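Local structure of putative arsenate reductase (3FZ4) at residues T6-P11 with I33-N38. The protein is a putative arsenate reductase of the ArsC family, probably reducing arsenate to arsenite with a redox-active cysteine. The protein carries 1 engineered substitution. Residues are numbered along the deposited sequence; the frame is centred on the assembly and turned at random. Where two conformers were deposited one is given.
Sequences TFYEYP and IDIKKN
Ile33 N donates to Phe7 O and Ile33 O accepts from Glu9 N, joining parallel strands 5-9 and 30-34; Ile35 N, on Glu9 O at 2.8 Å, carries the pattern one step into the turn. The strands belong to a beta-alpha-beta unit with the Cys13–Cys16 disulfide at the N-terminal end of helix 14-26, as in thioredoxin-like folds.

On one sheet face Ile33 lies beside Tyr8. Its beta-branching suits it to two neighbours: CG2 sits 3.6 Å from Tyr8 CE1, while CD1 presses tightly on Thr6 CG2 (3.4 Å). From the turn, Ile35 packs CG1 near Tyr8 CB, and its extended chi2 (175°) carries CD1 to 4.0 Å from the same CB; Leu99 touches both side chains.

Polar groups close the far end. A water links Tyr8 OH to Asn38 O, which lies in the ring plane. Lys36, long enough to pass Tyr10 CE1, donates from NZ to Tyr10 OH (2.8 Å) in one of two conformers. Within the turn, the Asp34 carboxylate accepts from Lys37 N through OD1, an Asx motif. Glu9, on the other face, salt-bridges Lys20 and touches Cys16.

Backbone bonds thus fix the register, and the Glu9 carboxylate ties the strand to the helix beside the probable redox pair.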
loop_
_atom_site.group_PDB
_atom_site.type_symbol
_atom_site.label_atom_id
_atom_site.label_comp_id
_atom_site.label_asym_id
_atom_site.label_seq_id
_atom_site.Cartn_x
_atom_site.Cartn_y
_atom_site.Cartn_z
ATOM N N THR A 6 8.408 -5.992 3.783
ATOM C CA THR A 6 8.064 -4.689 4.357
ATOM C C THR A 6 6.524 -4.606 4.441
ATOM O O THR A 6 5.830 -4.946 3.470
ATOM C CB THR A 6 8.631 -3.544 3.517
ATOM O OG1 THR A 6 10.041 -3.766 3.391
ATOM C CG2 THR A 6 8.381 -2.243 4.153
ATOM N N PHE A 7 6.030 -4.231 5.614
ATOM C CA PHE A 7 4.598 -4.190 5.911
ATOM C C PHE A 7 4.227 -2.746 6.238
ATOM O O PHE A 7 4.669 -2.214 7.254
ATOM C CB PHE A 7 4.314 -5.128 7.093
ATOM C CG PHE A 7 2.895 -5.116 7.564
ATOM C CD1 PHE A 7 1.856 -5.605 6.747
ATOM C CD2 PHE A 7 2.597 -4.621 8.843
ATOM C CE1 PHE A 7 0.535 -5.611 7.236
ATOM C CE2 PHE A 7 1.280 -4.636 9.330
ATOM C CZ PHE A 7 0.247 -5.096 8.519
ATOM N N TYR A 8 3.466 -2.116 5.349
ATOM C CA TYR A 8 3.038 -0.736 5.572
ATOM C C TYR A 8 1.676 -0.721 6.244
ATOM O O TYR A 8 0.731 -1.363 5.768
ATOM C CB TYR A 8 2.955 0.016 4.260
ATOM C CG TYR A 8 4.279 0.397 3.702
ATOM C CD1 TYR A 8 4.858 1.592 4.081
ATOM C CD2 TYR A 8 4.945 -0.408 2.777
ATOM C CE1 TYR A 8 6.102 1.969 3.605
ATOM C CE2 TYR A 8 6.191 -0.010 2.253
ATOM C CZ TYR A 8 6.750 1.183 2.695
ATOM O OH TYR A 8 7.991 1.593 2.218
ATOM N N GLU A 9 1.566 0.009 7.349
ATOM C CA GLU A 9 0.374 -0.049 8.205
ATOM C C GLU A 9 0.114 1.323 8.806
ATOM O O GLU A 9 0.868 2.262 8.587
ATOM C CB GLU A 9 0.562 -1.094 9.318
ATOM C CG GLU A 9 1.770 -0.802 10.209
ATOM C CD GLU A 9 1.736 -1.566 11.504
ATOM O OE1 GLU A 9 0.651 -2.023 11.879
ATOM O OE2 GLU A 9 2.788 -1.707 12.122
ATOM N N TYR A 10 -0.946 1.422 9.591
ATOM C CA TYR A 10 -1.323 2.654 10.283
ATOM C C TYR A 10 -2.057 2.249 11.568
ATOM O O TYR A 10 -2.742 1.243 11.560
ATOM C CB TYR A 10 -2.219 3.460 9.333
ATOM C CG TYR A 10 -2.552 4.828 9.849
ATOM C CD1 TYR A 10 -1.564 5.807 10.018
ATOM C CD2 TYR A 10 -3.872 5.164 10.140
ATOM C CE1 TYR A 10 -1.891 7.092 10.531
ATOM C CE2 TYR A 10 -4.208 6.437 10.615
ATOM C CZ TYR A 10 -3.218 7.385 10.804
ATOM O OH TYR A 10 -3.562 8.630 11.289
ATOM N N PRO A 11 -1.931 3.035 12.666
ATOM C CA PRO A 11 -2.583 2.599 13.925
ATOM C C PRO A 11 -4.093 2.462 13.835
ATOM O O PRO A 11 -4.639 1.488 14.386
ATOM C CB PRO A 11 -2.203 3.715 14.915
ATOM C CG PRO A 11 -0.860 4.175 14.394
ATOM C CD PRO A 11 -1.099 4.237 12.899
ATOM N N ILE A 33 6.271 -0.520 8.839
ATOM C CA ILE A 33 6.494 0.905 8.594
ATOM C C ILE A 33 5.166 1.640 8.666
ATOM O O ILE A 33 4.177 1.173 8.073
ATOM C CB ILE A 33 7.101 1.126 7.211
ATOM C CG1 ILE A 33 8.447 0.397 7.086
ATOM C CG2 ILE A 33 7.245 2.630 6.928
ATOM C CD1 ILE A 33 9.176 0.664 5.786
ATOM N N ASP A 34 5.150 2.805 9.328
ATOM C CA ASP A 34 3.921 3.599 9.384
ATOM C C ASP A 34 3.773 4.357 8.088
ATOM O O ASP A 34 4.631 5.161 7.729
ATOM C CB ASP A 34 3.943 4.523 10.615
ATOM C CG ASP A 34 2.656 5.324 10.783
ATOM O OD1 ASP A 34 2.327 6.108 9.873
ATOM O OD2 ASP A 34 1.991 5.192 11.827
ATOM N N ILE A 35 2.692 4.072 7.364
ATOM C CA ILE A 35 2.509 4.589 6.033
ATOM C C ILE A 35 2.270 6.104 5.996
ATOM O O ILE A 35 2.543 6.747 4.987
ATOM C CB ILE A 35 1.384 3.781 5.326
ATOM C CG1 ILE A 35 1.499 3.855 3.815
ATOM C CG2 ILE A 35 -0.009 4.194 5.808
ATOM C CD1 ILE A 35 0.491 2.972 3.064
ATOM N N LYS A 36 1.766 6.670 7.095
ATOM C CA LYS A 36 1.599 8.115 7.163
ATOM C C LYS A 36 2.934 8.791 7.495
ATOM O O LYS A 36 3.306 9.774 6.845
ATOM C CB LYS A 36 0.501 8.507 8.155
ATOM C CG LYS A 36 0.199 10.014 8.186
ATOM C CD LYS A 36 -1.019 10.342 9.057
ATOM C CE LYS A 36 -0.633 10.805 10.471
ATOM N NZ LYS A 36 -1.784 10.801 11.460
ATOM N N LYS A 37 3.654 8.272 8.480
ATOM C CA LYS A 37 4.903 8.924 8.880
ATOM C C LYS A 37 6.009 8.753 7.853
ATOM O O LYS A 37 6.857 9.639 7.693
ATOM C CB LYS A 37 5.392 8.329 10.180
ATOM C CG LYS A 37 4.508 8.557 11.331
ATOM C CD LYS A 37 5.235 7.977 12.531
ATOM C CE LYS A 37 4.392 7.977 13.703
ATOM N NZ LYS A 37 5.110 7.271 14.809
ATOM N N ASN A 38 6.031 7.592 7.182
ATOM C CA ASN A 38 7.120 7.199 6.310
ATOM C C ASN A 38 6.624 6.471 5.068
ATOM O O ASN A 38 6.913 5.290 4.879
ATOM C CB ASN A 38 8.111 6.334 7.106
ATOM C CG ASN A 38 8.694 7.075 8.302
ATOM O OD1 ASN A 38 9.383 8.077 8.138
ATOM N ND2 ASN A 38 8.403 6.588 9.505
HETATM O O HOH W 1 8.967 3.978 3.616
#